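Local atomic coordinates of quinoline 2-oxidoreductase large subunit (Pseudomonas putida, PDB entry 1T3Q), a protein that carries the molybdenum-pterin cytosine dinucleotide cofactor of quinoline 2-oxidoreductase, a molybdenum hydroxylase of the xanthine dehydrogenase family that oxidises quinoline at carbon 2. Residues I100-L103 / T109-V112; G677-G682 / I724-T729; I563-V568 / I583-G588; L313-R318 / V343-Y348; C237-H242 / L271-G276. All coordinates share one frame; numbering follows the deposited sequence.

Interaction 1: I100-L103 / T109-V112; sequences IQPL and TRFV. With SO4 (sulfate ion), chain M.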
# COMPACT_ATOMS: atom_id res chain seq x y z
N ILE B 100 8.83 -17.06 -29.93
CA ILE B 100 8.40 -15.76 -29.45
C ILE B 100 6.89 -15.91 -29.36
O ILE B 100 6.22 -16.04 -30.38
CB ILE B 100 8.75 -14.64 -30.46
CG1 ILE B 100 10.26 -14.58 -30.67
CG2 ILE B 100 8.23 -13.30 -29.94
CD1 ILE B 100 10.73 -13.44 -31.58
N GLN B 101 6.37 -15.96 -28.14
CA GLN B 101 4.93 -16.12 -27.99
C GLN B 101 4.26 -14.76 -27.93
O GLN B 101 4.54 -13.96 -27.03
CB GLN B 101 4.59 -16.91 -26.73
CG GLN B 101 3.10 -17.01 -26.47
CD GLN B 101 2.75 -17.84 -25.24
OE1 GLN B 101 3.63 -18.30 -24.51
NE2 GLN B 101 1.45 -18.03 -25.01
N PRO B 102 3.37 -14.48 -28.88
CA PRO B 102 2.69 -13.18 -28.85
C PRO B 102 1.74 -13.16 -27.66
O PRO B 102 1.16 -14.19 -27.30
CB PRO B 102 1.98 -13.14 -30.20
CG PRO B 102 1.58 -14.58 -30.40
CD PRO B 102 2.83 -15.34 -29.96
N LEU B 103 1.58 -11.99 -27.04
CA LEU B 103 0.68 -11.88 -25.90
C LEU B 103 -0.73 -12.24 -26.34
O LEU B 103 -1.47 -12.91 -25.62
CB LEU B 103 0.75 -10.46 -25.32
CG LEU B 103 2.17 -10.00 -24.97
CD1 LEU B 103 2.11 -8.67 -24.22
CD2 LEU B 103 2.88 -11.05 -24.12
N THR B 109 -3.92 -18.40 -34.62
CA THR B 109 -3.94 -18.91 -33.25
C THR B 109 -3.28 -20.28 -33.31
O THR B 109 -3.43 -21.01 -34.29
CB THR B 109 -5.38 -19.03 -32.68
OG1 THR B 109 -6.15 -19.95 -33.46
CG2 THR B 109 -6.06 -17.67 -32.71
N ARG B 110 -2.55 -20.65 -32.26
CA ARG B 110 -1.84 -21.92 -32.27
C ARG B 110 -2.23 -22.95 -31.21
O ARG B 110 -1.52 -23.93 -31.01
CB ARG B 110 -0.34 -21.65 -32.23
CG ARG B 110 0.11 -20.71 -33.35
CD ARG B 110 1.61 -20.67 -33.47
NE ARG B 110 2.08 -19.85 -34.58
CZ ARG B 110 2.33 -18.54 -34.50
NH1 ARG B 110 2.76 -17.89 -35.57
NH2 ARG B 110 2.15 -17.89 -33.36
N PHE B 111 -3.35 -22.71 -30.53
CA PHE B 111 -3.86 -23.67 -29.56
C PHE B 111 -5.18 -23.19 -28.97
O PHE B 111 -5.41 -21.98 -28.84
CB PHE B 111 -2.82 -23.97 -28.46
CG PHE B 111 -2.60 -22.86 -27.47
CD1 PHE B 111 -3.40 -22.75 -26.33
CD2 PHE B 111 -1.56 -21.95 -27.64
CE1 PHE B 111 -3.18 -21.75 -25.39
CE2 PHE B 111 -1.33 -20.94 -26.69
CZ PHE B 111 -2.13 -20.85 -25.56
N VAL B 112 -6.06 -24.13 -28.68
CA VAL B 112 -7.35 -23.79 -28.10
C VAL B 112 -7.07 -23.15 -26.75
O VAL B 112 -6.39 -23.74 -25.91
CB VAL B 112 -8.21 -25.05 -27.88
CG1 VAL B 112 -9.50 -24.69 -27.15
CG2 VAL B 112 -8.54 -25.68 -29.23
S SO4 M . 3.13 -14.29 -34.75
O1 SO4 M . 3.42 -15.09 -35.96
O2 SO4 M . 1.85 -13.58 -34.92
O3 SO4 M . 3.05 -15.19 -33.58
O4 SO4 M . 4.21 -13.31 -34.54
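With chi1 at -54° the CG of Arg110 stands anti to its carbonyl carbon, and from CG to NE the chain runs extended, a combination that delivers the guanidinium to Pro102. The proline meets it at the edge and near its plane, with CD 4.3 Å from Arg110 NH2. Further along, the straight side chain of Gln101 brings its amide to the edge of the Phe111 ring, NE2 lying 4.4 Å from CE2. No hydrogen bond joins the two segments and they bury just 83 Å², so the direct contact is light. A bound sulfate, probably from the crystallisation liquor, adds to it: Arg110 NH1 donates to O1 at 2.9 Å (163°) and NH2 to O3 at 2.9 Å (164°), a nearly straight two-pronged grip with the sulfur in the guanidinium plane. The same O3 rests 3.6 Å from Pro102 CG. Within the a/b hammerhead region, the contact joins the end of strand 99-101 to the loop before strand 115-121. NH1 also forms a salt bridge with Asp159, and NH2 a hydrogen bond with Tyr326 OH. The guanidinium is thus held by several polar groups, and its charge is probably stabilised by the carboxylate and, in the crystal, by sulfate.

Interaction 2: G677-G682 / I724-T729; sequences GQIRGG and IRHLET. With MCN (pterin cytosine dinucleotide), chain N.
Ile724 lays its CD1 methyl over one face of the Arg680 guanidinium, 3.6 Å above the plane and displaced toward the rim; NH2 of Arg680 is its nearest atom there, 3.7 Å from CD1. The same methyl meets Ile679, whose CG2 is 3.8 Å away, and these two isoleucines reach for each other tip to tip. A second pair of branches reinforces them, Ile679 CD1 and Ile724 CG2 at 3.9 Å. At the margin, Ile679 CD1 approaches the His726 ring obliquely, 4.3 Å from CE1. This is a helix packed on one face of a mixed four-stranded sheet, over its outermost strand 722-726 and the adjoining strand 655-665; the local axes of 677-682 and 724-726 run at 135° and pass 10.6 Å apart. Polar anchors outside fix the arginine's rotation, since NE forms a salt bridge with Glu148 of the small subunit, NH2 one with Glu676, and NH1 a hydrogen bond with Ile722 O. Glu676 also takes the hydrogen bond of His726 NE2. From another side of the helix, Gln678, its chain bent at chi2 (-68°), turns its amide to the pterin cofactor, where NE2 donates to N1' at 3.2 Å.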
# COMPACT_ATOMS: atom_id res chain seq x y z
N GLY B 677 5.32 -31.72 6.06
CA GLY B 677 4.15 -31.20 5.37
C GLY B 677 4.43 -31.22 3.87
O GLY B 677 3.56 -31.56 3.08
N GLN B 678 5.66 -30.88 3.49
CA GLN B 678 6.07 -30.86 2.09
C GLN B 678 6.04 -32.27 1.50
O GLN B 678 5.67 -32.47 0.34
CB GLN B 678 7.47 -30.28 1.96
CG GLN B 678 7.55 -28.79 2.24
CD GLN B 678 6.83 -27.97 1.19
OE1 GLN B 678 7.24 -27.95 0.03
NE2 GLN B 678 5.75 -27.31 1.59
N ILE B 679 6.45 -33.25 2.31
CA ILE B 679 6.46 -34.64 1.87
C ILE B 679 5.04 -35.16 1.66
O ILE B 679 4.75 -35.79 0.64
CB ILE B 679 7.19 -35.54 2.90
CG1 ILE B 679 8.69 -35.26 2.88
CG2 ILE B 679 6.92 -37.00 2.58
CD1 ILE B 679 9.46 -35.93 4.02
N ARG B 680 4.15 -34.90 2.62
CA ARG B 680 2.78 -35.37 2.48
C ARG B 680 2.07 -34.68 1.33
O ARG B 680 1.32 -35.31 0.58
CB ARG B 680 2.00 -35.16 3.80
CG ARG B 680 2.54 -36.03 4.94
CD ARG B 680 1.54 -36.15 6.09
NE ARG B 680 1.96 -37.19 7.03
CZ ARG B 680 2.87 -37.02 7.99
NH1 ARG B 680 3.18 -38.03 8.79
NH2 ARG B 680 3.46 -35.84 8.16
N GLY B 681 2.31 -33.38 1.16
CA GLY B 681 1.68 -32.65 0.07
C GLY B 681 2.12 -33.20 -1.28
O GLY B 681 1.30 -33.38 -2.19
N GLY B 682 3.42 -33.47 -1.40
CA GLY B 682 3.95 -34.01 -2.64
C GLY B 682 3.41 -35.40 -2.92
O GLY B 682 3.11 -35.75 -4.07
N ILE B 724 6.63 -41.41 7.81
CA ILE B 724 7.87 -40.78 7.37
C ILE B 724 9.03 -40.99 8.33
O ILE B 724 8.88 -40.88 9.54
CB ILE B 724 7.69 -39.26 7.24
CG1 ILE B 724 6.55 -38.94 6.28
CG2 ILE B 724 9.00 -38.62 6.78
CD1 ILE B 724 6.19 -37.46 6.24
N ARG B 725 10.21 -41.25 7.77
CA ARG B 725 11.42 -41.39 8.56
C ARG B 725 12.47 -40.48 7.92
O ARG B 725 12.43 -40.25 6.71
CB ARG B 725 11.87 -42.86 8.62
CG ARG B 725 10.99 -43.71 9.54
CD ARG B 725 11.04 -43.17 10.96
NE ARG B 725 10.07 -43.78 11.87
N HIS B 726 13.37 -39.96 8.74
CA HIS B 726 14.40 -39.04 8.26
C HIS B 726 15.84 -39.49 8.48
O HIS B 726 16.16 -40.18 9.46
CB HIS B 726 14.23 -37.68 8.94
CG HIS B 726 12.85 -37.11 8.85
ND1 HIS B 726 12.43 -36.36 7.78
CD2 HIS B 726 11.80 -37.18 9.71
CE1 HIS B 726 11.17 -35.99 7.98
NE2 HIS B 726 10.77 -36.48 9.14
N LEU B 727 16.71 -39.08 7.56
CA LEU B 727 18.14 -39.33 7.63
C LEU B 727 18.74 -37.97 7.31
O LEU B 727 18.15 -37.20 6.54
CB LEU B 727 18.59 -40.36 6.59
CG LEU B 727 18.08 -41.79 6.76
CD1 LEU B 727 18.58 -42.65 5.60
CD2 LEU B 727 18.56 -42.36 8.09
N GLU B 728 19.89 -37.64 7.89
CA GLU B 728 20.51 -36.35 7.62
C GLU B 728 21.98 -36.45 7.25
O GLU B 728 22.82 -36.89 8.04
CB GLU B 728 20.36 -35.40 8.82
CG GLU B 728 18.91 -34.99 9.11
CD GLU B 728 18.80 -33.95 10.21
OE1 GLU B 728 19.40 -34.15 11.29
OE2 GLU B 728 18.10 -32.94 10.01
N THR B 729 22.29 -36.04 6.02
CA THR B 729 23.65 -36.03 5.52
C THR B 729 23.86 -34.57 5.13
O THR B 729 23.49 -34.15 4.03
CB THR B 729 23.83 -36.93 4.29
OG1 THR B 729 23.37 -38.25 4.61
CG2 THR B 729 25.31 -37.01 3.90
N1 MCN N . 12.79 -27.03 4.37
C2 MCN N . 13.34 -27.19 5.68
N3 MCN N . 14.58 -27.82 5.67
C4 MCN N . 15.27 -28.29 4.55
C5 MCN N . 14.64 -28.10 3.24
C6 MCN N . 13.42 -27.48 3.15
O2 MCN N . 12.74 -26.83 6.66
N4 MCN N . 16.45 -28.87 4.67
C1' MCN N . 11.40 -26.28 4.33
C2D MCN N . 11.58 -24.73 3.98
O2' MCN N . 10.56 -23.94 4.68
C3' MCN N . 11.46 -24.71 2.47
C4D MCN N . 10.42 -25.75 2.14
O4D MCN N . 10.50 -26.75 3.28
O3' MCN N . 11.05 -23.37 2.02
C5' MCN N . 10.50 -26.36 0.72
O5' MCN N . 11.83 -26.78 0.56
PA MCN N . 12.79 -26.34 -0.61
O1A MCN N . 13.82 -25.45 0.01
O2A MCN N . 13.17 -27.64 -1.30
O3A MCN N . 12.04 -25.56 -1.83
PB MCN N . 11.48 -24.06 -1.94
O1B MCN N . 12.24 -23.39 -3.04
O2B MCN N . 11.45 -23.39 -0.60
O3B MCN N . 9.95 -24.27 -2.37
C10 MCN N . 9.60 -24.50 -3.72
C9' MCN N . 9.25 -25.95 -3.80
C8' MCN N . 8.80 -26.16 -5.26
S8' MCN N . 10.05 -25.86 -6.50
C7' MCN N . 7.59 -26.57 -5.66
S7' MCN N . 7.08 -26.79 -7.36
C6' MCN N . 6.50 -26.81 -4.56
C7 MCN N . 7.14 -27.17 -3.25
O9' MCN N . 8.10 -26.20 -2.86
N5' MCN N . 5.60 -25.58 -4.61
C4A MCN N . 4.83 -25.55 -3.39
N8' MCN N . 6.10 -27.24 -2.16
C4B MCN N . 5.00 -26.34 -2.23
N1' MCN N . 4.21 -26.27 -1.05
C2' MCN N . 3.22 -25.35 -1.08
N2' MCN N . 2.44 -25.25 0.02
N3' MCN N . 3.00 -24.51 -2.15
C4' MCN N . 3.76 -24.51 -3.38
O4' MCN N . 3.51 -23.74 -4.27

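Interaction 3: I563-V568 / I583-G588; sequences IVRERV and IVIEDG
Ile585 inserts its CD1 methyl between Val568 and Arg565, joining helix 549-576 to the outer strand of a three-stranded antiparallel meander (583-586, 589-592, 599-601). The whole contact buries 125 Å², and its compact part is the apolar pair Val568 and Ile585. Strand alternation explains its single-residue character: Ile585 points its CB at the helix while Val584 points away. Arg565 and Ile585 are only partly buried. Here the arginine's aliphatic stem slides past Ile585 in the opposite direction, with CG 4.1 Å from CD1, and the bend at chi3 (70°) takes the guanidinium on to Val521 O and Ala8 O, to which NH2 and NH1 donate. Beyond Ile585 the strand leaves the helix and turns at Asp587 and Gly588, both with positive phi; Asp587 is exposed to solvent. Val568, by contrast, is buried and also leans on Ile491 of strand 486-491. Its side chain crosses that of Ile585 at about a right angle, with CG1, the branch anti to the backbone N, 3.9 Å from Ile585 CD1.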
# COMPACT_ATOMS: atom_id res chain seq x y z
N ILE B 563 28.31 -10.64 7.20
CA ILE B 563 28.95 -9.34 7.05
C ILE B 563 28.69 -8.45 8.26
O ILE B 563 29.61 -7.86 8.81
CB ILE B 563 28.47 -8.62 5.78
CG1 ILE B 563 28.90 -9.41 4.54
CG2 ILE B 563 29.04 -7.20 5.74
CD1 ILE B 563 28.31 -8.90 3.26
N VAL B 564 27.42 -8.34 8.66
CA VAL B 564 27.11 -7.50 9.80
C VAL B 564 27.52 -8.16 11.11
O VAL B 564 27.90 -7.48 12.06
CB VAL B 564 25.61 -7.11 9.81
CG1 VAL B 564 25.30 -6.26 8.59
CG2 VAL B 564 24.73 -8.35 9.83
N ARG B 565 27.48 -9.49 11.15
CA ARG B 565 27.89 -10.22 12.35
C ARG B 565 29.36 -9.90 12.63
O ARG B 565 29.74 -9.63 13.77
CB ARG B 565 27.72 -11.73 12.16
CG ARG B 565 28.22 -12.57 13.35
CD ARG B 565 27.85 -14.05 13.22
NE ARG B 565 28.60 -14.72 12.17
CZ ARG B 565 28.48 -16.01 11.86
NH1 ARG B 565 29.21 -16.54 10.89
NH2 ARG B 565 27.61 -16.77 12.52
N GLU B 566 30.19 -9.93 11.59
CA GLU B 566 31.61 -9.64 11.75
C GLU B 566 31.84 -8.24 12.32
O GLU B 566 32.73 -8.05 13.14
CB GLU B 566 32.35 -9.79 10.41
CG GLU B 566 32.52 -11.24 9.99
CD GLU B 566 33.37 -12.01 10.99
OE1 GLU B 566 33.19 -13.24 11.10
OE2 GLU B 566 34.22 -11.38 11.65
N ARG B 567 31.04 -7.27 11.89
CA ARG B 567 31.21 -5.92 12.40
C ARG B 567 30.84 -5.85 13.87
O ARG B 567 31.42 -5.07 14.63
CB ARG B 567 30.39 -4.94 11.55
CG ARG B 567 30.98 -4.79 10.15
CD ARG B 567 30.07 -4.06 9.17
NE ARG B 567 30.64 -4.11 7.83
CZ ARG B 567 29.98 -3.81 6.72
NH1 ARG B 567 30.58 -3.90 5.54
NH2 ARG B 567 28.71 -3.44 6.78
N VAL B 568 29.88 -6.67 14.28
CA VAL B 568 29.48 -6.71 15.68
C VAL B 568 30.62 -7.36 16.49
O VAL B 568 30.94 -6.93 17.59
CB VAL B 568 28.16 -7.53 15.87
CG1 VAL B 568 27.92 -7.81 17.35
CG2 VAL B 568 26.98 -6.73 15.31
N ILE B 583 35.33 -13.97 18.90
CA ILE B 583 34.04 -13.57 19.46
C ILE B 583 32.91 -14.40 18.87
O ILE B 583 32.90 -14.68 17.67
CB ILE B 583 33.75 -12.08 19.15
CG1 ILE B 583 34.84 -11.18 19.75
CG2 ILE B 583 32.37 -11.69 19.68
CD1 ILE B 583 34.92 -11.22 21.27
N VAL B 584 31.96 -14.80 19.71
CA VAL B 584 30.80 -15.55 19.24
C VAL B 584 29.54 -14.87 19.77
O VAL B 584 29.61 -14.08 20.71
CB VAL B 584 30.80 -17.03 19.73
CG1 VAL B 584 32.02 -17.77 19.19
CG2 VAL B 584 30.76 -17.08 21.24
N ILE B 585 28.41 -15.15 19.15
CA ILE B 585 27.14 -14.60 19.59
C ILE B 585 26.23 -15.80 19.80
O ILE B 585 25.98 -16.57 18.87
CB ILE B 585 26.50 -13.66 18.55
CG1 ILE B 585 27.49 -12.58 18.14
CG2 ILE B 585 25.25 -13.01 19.15
CD1 ILE B 585 26.93 -11.56 17.14
N GLU B 586 25.75 -15.98 21.03
CA GLU B 586 24.89 -17.10 21.36
C GLU B 586 23.86 -16.69 22.40
O GLU B 586 24.20 -16.03 23.38
CB GLU B 586 25.72 -18.26 21.92
CG GLU B 586 26.70 -18.89 20.96
CD GLU B 586 27.57 -19.94 21.64
OE1 GLU B 586 27.06 -20.64 22.54
OE2 GLU B 586 28.77 -20.06 21.27
N ASP B 587 22.61 -17.09 22.19
CA ASP B 587 21.55 -16.76 23.14
C ASP B 587 21.54 -15.27 23.45
O ASP B 587 21.33 -14.87 24.59
CB ASP B 587 21.76 -17.53 24.44
CG ASP B 587 21.83 -19.03 24.23
OD1 ASP B 587 22.41 -19.72 25.10
OD2 ASP B 587 21.29 -19.51 23.21
N GLY B 588 21.79 -14.45 22.43
CA GLY B 588 21.78 -13.00 22.61
C GLY B 588 22.95 -12.44 23.40
O GLY B 588 22.95 -11.27 23.77

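Interaction 4: L313-R318 / V343-Y348; sequences LALENR and VILGVY. With SO4 (sulfate ion), chain K.
A buried amide oxygen faces a methyl group where Asn317 meets Ile344: OD1 lies 3.8 Å from CD1, the two side chains being set aslant. The oxygen is nevertheless satisfied, because Asn300 ND2 donates a hydrogen bond to it. The torsions of Ile344 put CD1 there: CG1 is anti to the backbone N (chi1 -160°) and CG2 takes the crowded position between N and the carbonyl carbon. Two residues back along the same face of the strand, Leu315 fills the adjoining place; its CD1 runs past CD2 of Leu345 in the opposite sense at 4.1 Å, and its CD2 is 4.2 Å from Ile344 CG1. Ile344 and Leu345 are the central pair of a type I turn (Val343 to Gly346), overlapped by a type II' turn (Leu345 to Tyr348). Away from this apolar patch, NH1 and NH2 of Arg318 both donate to sulfate O3, at 2.9 and 2.6 Å; O3 lies in plane at the guanidinium edge, and the ion is probably from the crystallisation liquor. Strand 312-322 pairs antiparallel with 298-306, with a classic bulge where Leu313 and Ala314 both face Ala305, and runs parallel to 352-360; helix 375-393 lies by the loop, its Arg382 donating to Ile344 O.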
# COMPACT_ATOMS: atom_id res chain seq x y z
N LEU B 313 23.69 -53.55 -16.67
CA LEU B 313 24.73 -53.49 -17.69
C LEU B 313 24.54 -52.32 -18.64
O LEU B 313 25.51 -51.80 -19.21
CB LEU B 313 24.74 -54.79 -18.49
CG LEU B 313 24.97 -56.07 -17.69
CD1 LEU B 313 24.92 -57.27 -18.63
CD2 LEU B 313 26.32 -56.00 -16.98
N ALA B 314 23.30 -51.90 -18.82
CA ALA B 314 23.01 -50.80 -19.73
C ALA B 314 21.60 -50.26 -19.58
O ALA B 314 20.68 -50.98 -19.20
CB ALA B 314 23.23 -51.25 -21.17
N LEU B 315 21.45 -48.98 -19.88
CA LEU B 315 20.15 -48.33 -19.82
C LEU B 315 19.99 -47.49 -21.08
O LEU B 315 20.82 -46.64 -21.40
CB LEU B 315 20.02 -47.45 -18.58
CG LEU B 315 18.66 -46.76 -18.42
CD1 LEU B 315 18.44 -46.36 -16.98
CD2 LEU B 315 18.58 -45.54 -19.33
N GLU B 316 18.90 -47.74 -21.79
CA GLU B 316 18.61 -47.00 -23.01
C GLU B 316 17.30 -46.24 -22.79
O GLU B 316 16.36 -46.78 -22.21
CB GLU B 316 18.47 -47.98 -24.17
CG GLU B 316 18.08 -47.36 -25.49
CD GLU B 316 18.24 -48.34 -26.64
OE1 GLU B 316 17.74 -49.48 -26.52
OE2 GLU B 316 18.87 -47.96 -27.66
N ASN B 317 17.25 -44.99 -23.24
CA ASN B 317 16.02 -44.21 -23.09
C ASN B 317 15.83 -43.17 -24.17
O ASN B 317 16.68 -42.30 -24.37
CB ASN B 317 15.97 -43.52 -21.73
CG ASN B 317 14.59 -42.91 -21.44
OD1 ASN B 317 14.48 -41.75 -21.03
ND2 ASN B 317 13.54 -43.69 -21.66
N ARG B 318 14.71 -43.27 -24.87
CA ARG B 318 14.34 -42.32 -25.91
C ARG B 318 13.19 -41.55 -25.27
O ARG B 318 12.12 -42.11 -25.04
CB ARG B 318 13.87 -43.07 -27.15
CG ARG B 318 13.26 -42.21 -28.25
CD ARG B 318 12.81 -43.10 -29.41
NE ARG B 318 11.93 -42.43 -30.36
CZ ARG B 318 12.33 -41.50 -31.23
NH1 ARG B 318 13.60 -41.14 -31.28
NH2 ARG B 318 11.44 -40.95 -32.04
N VAL B 343 19.38 -36.75 -15.47
CA VAL B 343 19.44 -37.49 -14.21
C VAL B 343 18.78 -38.86 -14.30
O VAL B 343 18.37 -39.43 -13.29
CB VAL B 343 18.76 -36.70 -13.06
CG1 VAL B 343 19.44 -35.35 -12.86
CG2 VAL B 343 17.28 -36.51 -13.37
N ILE B 344 18.69 -39.39 -15.52
CA ILE B 344 18.05 -40.68 -15.75
C ILE B 344 18.66 -41.88 -15.00
O ILE B 344 17.97 -42.87 -14.75
CB ILE B 344 18.00 -41.00 -17.27
CG1 ILE B 344 16.93 -42.05 -17.57
CG2 ILE B 344 19.36 -41.50 -17.76
CD1 ILE B 344 15.51 -41.52 -17.43
N LEU B 345 19.94 -41.80 -14.64
CA LEU B 345 20.58 -42.91 -13.93
C LEU B 345 20.28 -42.84 -12.44
O LEU B 345 20.52 -43.80 -11.70
CB LEU B 345 22.09 -42.88 -14.14
CG LEU B 345 22.54 -43.03 -15.60
CD1 LEU B 345 24.06 -43.04 -15.68
CD2 LEU B 345 21.95 -44.30 -16.17
N GLY B 346 19.78 -41.69 -12.01
CA GLY B 346 19.46 -41.51 -10.62
C GLY B 346 20.57 -41.90 -9.65
O GLY B 346 21.69 -41.40 -9.71
N VAL B 347 20.23 -42.84 -8.78
CA VAL B 347 21.12 -43.31 -7.73
C VAL B 347 21.97 -44.54 -8.08
O VAL B 347 22.76 -45.02 -7.25
CB VAL B 347 20.22 -43.60 -6.49
CG1 VAL B 347 20.23 -45.05 -6.13
CG2 VAL B 347 20.60 -42.71 -5.36
N TYR B 348 21.85 -45.01 -9.31
CA TYR B 348 22.52 -46.24 -9.72
C TYR B 348 23.76 -46.14 -10.59
O TYR B 348 23.99 -45.15 -11.27
CB TYR B 348 21.49 -47.12 -10.43
CG TYR B 348 20.17 -47.21 -9.69
CD1 TYR B 348 20.00 -48.10 -8.63
CD2 TYR B 348 19.10 -46.38 -10.04
CE1 TYR B 348 18.79 -48.16 -7.94
CE2 TYR B 348 17.89 -46.44 -9.35
CZ TYR B 348 17.74 -47.33 -8.31
OH TYR B 348 16.54 -47.38 -7.63
S SO4 K . 12.93 -39.59 -35.17
O1 SO4 K . 14.24 -40.06 -35.67
O2 SO4 K . 11.86 -40.50 -35.65
O3 SO4 K . 12.94 -39.59 -33.70
O4 SO4 K . 12.67 -38.22 -35.66

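Interaction 5: C237-H242 / L271-G276; sequences CAIPEH and LSRALG
Arg273 and Ile239 come at each other from opposite directions, and the guanidinium takes the isoleucine obliquely, NH2 standing 3.6 Å from CG1 and 3.9 Å from CD1. The arginine leaves its helix with CG anti to the backbone N, then bends at chi3 (61°), which swings the flat group toward the carbonyls at the end of the other helix. It does not bond them directly: Cys237 O is 4.1 Å from NH2. Two waters lie between, each accepting from the arginine and within bonding distance of a carbonyl. Water 1, in the guanidinium plane, is 2.8 Å from Arg273 NH1 and 2.8 Å from Cys237 O; water 2 is 2.9 Å from NH2 and 3.0 Å from Ala238 O. One side of the contact is thus apolar and the other hydrated. Ala238, with positive phi, is where the chain leaves helix 226-237, and a cation near that C-terminal end would probably be favoured by the helix dipole. Cys237 packs on Leu266 and Leu270 of helix 263-275. That helix in turn rests on strands 71-76, 115-121 and 43-49 of the seven-stranded sheet, while segment 237-242 leads on to one of its two outermost strands, 244-247.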
# COMPACT_ATOMS: atom_id res chain seq x y z
N CYS B 237 8.32 -5.02 -22.58
CA CYS B 237 7.42 -3.88 -22.73
C CYS B 237 8.21 -2.60 -22.94
O CYS B 237 7.63 -1.53 -23.10
CB CYS B 237 6.53 -3.73 -21.49
SG CYS B 237 5.42 -5.12 -21.19
N ALA B 238 9.53 -2.72 -22.93
CA ALA B 238 10.41 -1.57 -23.11
C ALA B 238 10.09 -0.46 -22.11
O ALA B 238 9.85 0.69 -22.48
CB ALA B 238 10.28 -1.03 -24.54
N ILE B 239 10.07 -0.83 -20.83
CA ILE B 239 9.82 0.11 -19.75
C ILE B 239 11.08 0.10 -18.89
O ILE B 239 11.59 -0.97 -18.56
CB ILE B 239 8.60 -0.33 -18.90
CG1 ILE B 239 7.33 -0.28 -19.77
CG2 ILE B 239 8.45 0.57 -17.67
CD1 ILE B 239 6.06 -0.71 -19.04
N PRO B 240 11.63 1.28 -18.55
CA PRO B 240 12.84 1.31 -17.73
C PRO B 240 12.66 0.48 -16.47
O PRO B 240 11.68 0.65 -15.74
CB PRO B 240 13.05 2.80 -17.46
CG PRO B 240 11.68 3.39 -17.65
CD PRO B 240 11.12 2.63 -18.81
N GLU B 241 13.60 -0.43 -16.22
CA GLU B 241 13.52 -1.34 -15.08
C GLU B 241 13.42 -0.70 -13.71
O GLU B 241 12.70 -1.20 -12.84
CB GLU B 241 14.71 -2.31 -15.11
CG GLU B 241 14.54 -3.51 -14.19
CD GLU B 241 15.71 -4.47 -14.25
OE1 GLU B 241 15.59 -5.58 -13.68
OE2 GLU B 241 16.75 -4.13 -14.86
N HIS B 242 14.14 0.39 -13.49
CA HIS B 242 14.11 1.03 -12.18
C HIS B 242 12.77 1.68 -11.88
O HIS B 242 12.48 2.01 -10.73
CB HIS B 242 15.23 2.08 -12.09
CG HIS B 242 15.15 3.14 -13.14
ND1 HIS B 242 15.17 4.49 -12.84
CD2 HIS B 242 15.10 3.06 -14.49
CE1 HIS B 242 15.14 5.19 -13.96
NE2 HIS B 242 15.10 4.34 -14.97
N LEU B 271 -2.02 -2.51 -20.35
CA LEU B 271 -3.37 -1.98 -20.23
C LEU B 271 -3.47 -0.84 -19.22
O LEU B 271 -4.12 0.18 -19.48
CB LEU B 271 -4.34 -3.10 -19.86
CG LEU B 271 -4.60 -4.13 -20.96
CD1 LEU B 271 -5.27 -5.37 -20.38
CD2 LEU B 271 -5.46 -3.50 -22.05
N SER B 272 -2.83 -1.00 -18.07
CA SER B 272 -2.88 0.04 -17.06
C SER B 272 -2.17 1.29 -17.57
O SER B 272 -2.62 2.41 -17.31
CB SER B 272 -2.22 -0.42 -15.76
OG SER B 272 -2.25 0.64 -14.81
N ARG B 273 -1.07 1.12 -18.28
CA ARG B 273 -0.36 2.28 -18.80
C ARG B 273 -1.25 2.99 -19.82
O ARG B 273 -1.34 4.21 -19.83
CB ARG B 273 0.96 1.87 -19.47
CG ARG B 273 1.78 3.06 -19.97
CD ARG B 273 3.13 2.63 -20.53
NE ARG B 273 2.98 1.73 -21.67
CZ ARG B 273 3.99 1.24 -22.39
NH1 ARG B 273 3.75 0.43 -23.41
NH2 ARG B 273 5.24 1.58 -22.09
N ALA B 274 -1.92 2.21 -20.66
CA ALA B 274 -2.79 2.78 -21.69
C ALA B 274 -4.02 3.50 -21.13
O ALA B 274 -4.41 4.54 -21.64
CB ALA B 274 -3.24 1.67 -22.65
N LEU B 275 -4.60 2.96 -20.07
CA LEU B 275 -5.81 3.55 -19.49
C LEU B 275 -5.60 4.54 -18.35
O LEU B 275 -6.50 5.31 -18.01
CB LEU B 275 -6.75 2.44 -19.02
CG LEU B 275 -7.26 1.46 -20.08
CD1 LEU B 275 -7.95 0.28 -19.41
CD2 LEU B 275 -8.20 2.18 -21.03
N GLY B 276 -4.41 4.53 -17.74
CA GLY B 276 -4.16 5.44 -16.64
C GLY B 276 -4.92 5.05 -15.39
O GLY B 276 -5.21 5.88 -14.53
O HOH W 1 5.54 -1.09 -24.88
O HOH W 2 7.39 1.35 -23.97

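Along the chain the contacts follow one another without overlap, in the order interaction 1, 5, 4, 3, 2. Interactions 1 and 5 are the nearest by approach: their centres are 22 Å apart and their nearest atoms about 6 Å, and helix 263-275, which supplies Arg273, also packs against Gln101 and Leu103. Interactions 2 and 4 come next, centres 25 Å apart, yet they belong to different sheets. Interaction 3 is the most remote from the chain's centre, at 35 Å, and its centre lies 54 Å from that of interaction 1. The contacts are thus spread through the subunit, and only interaction 2 contains a residue of the cofactor pocket; the others join helices, loops and strands away from it.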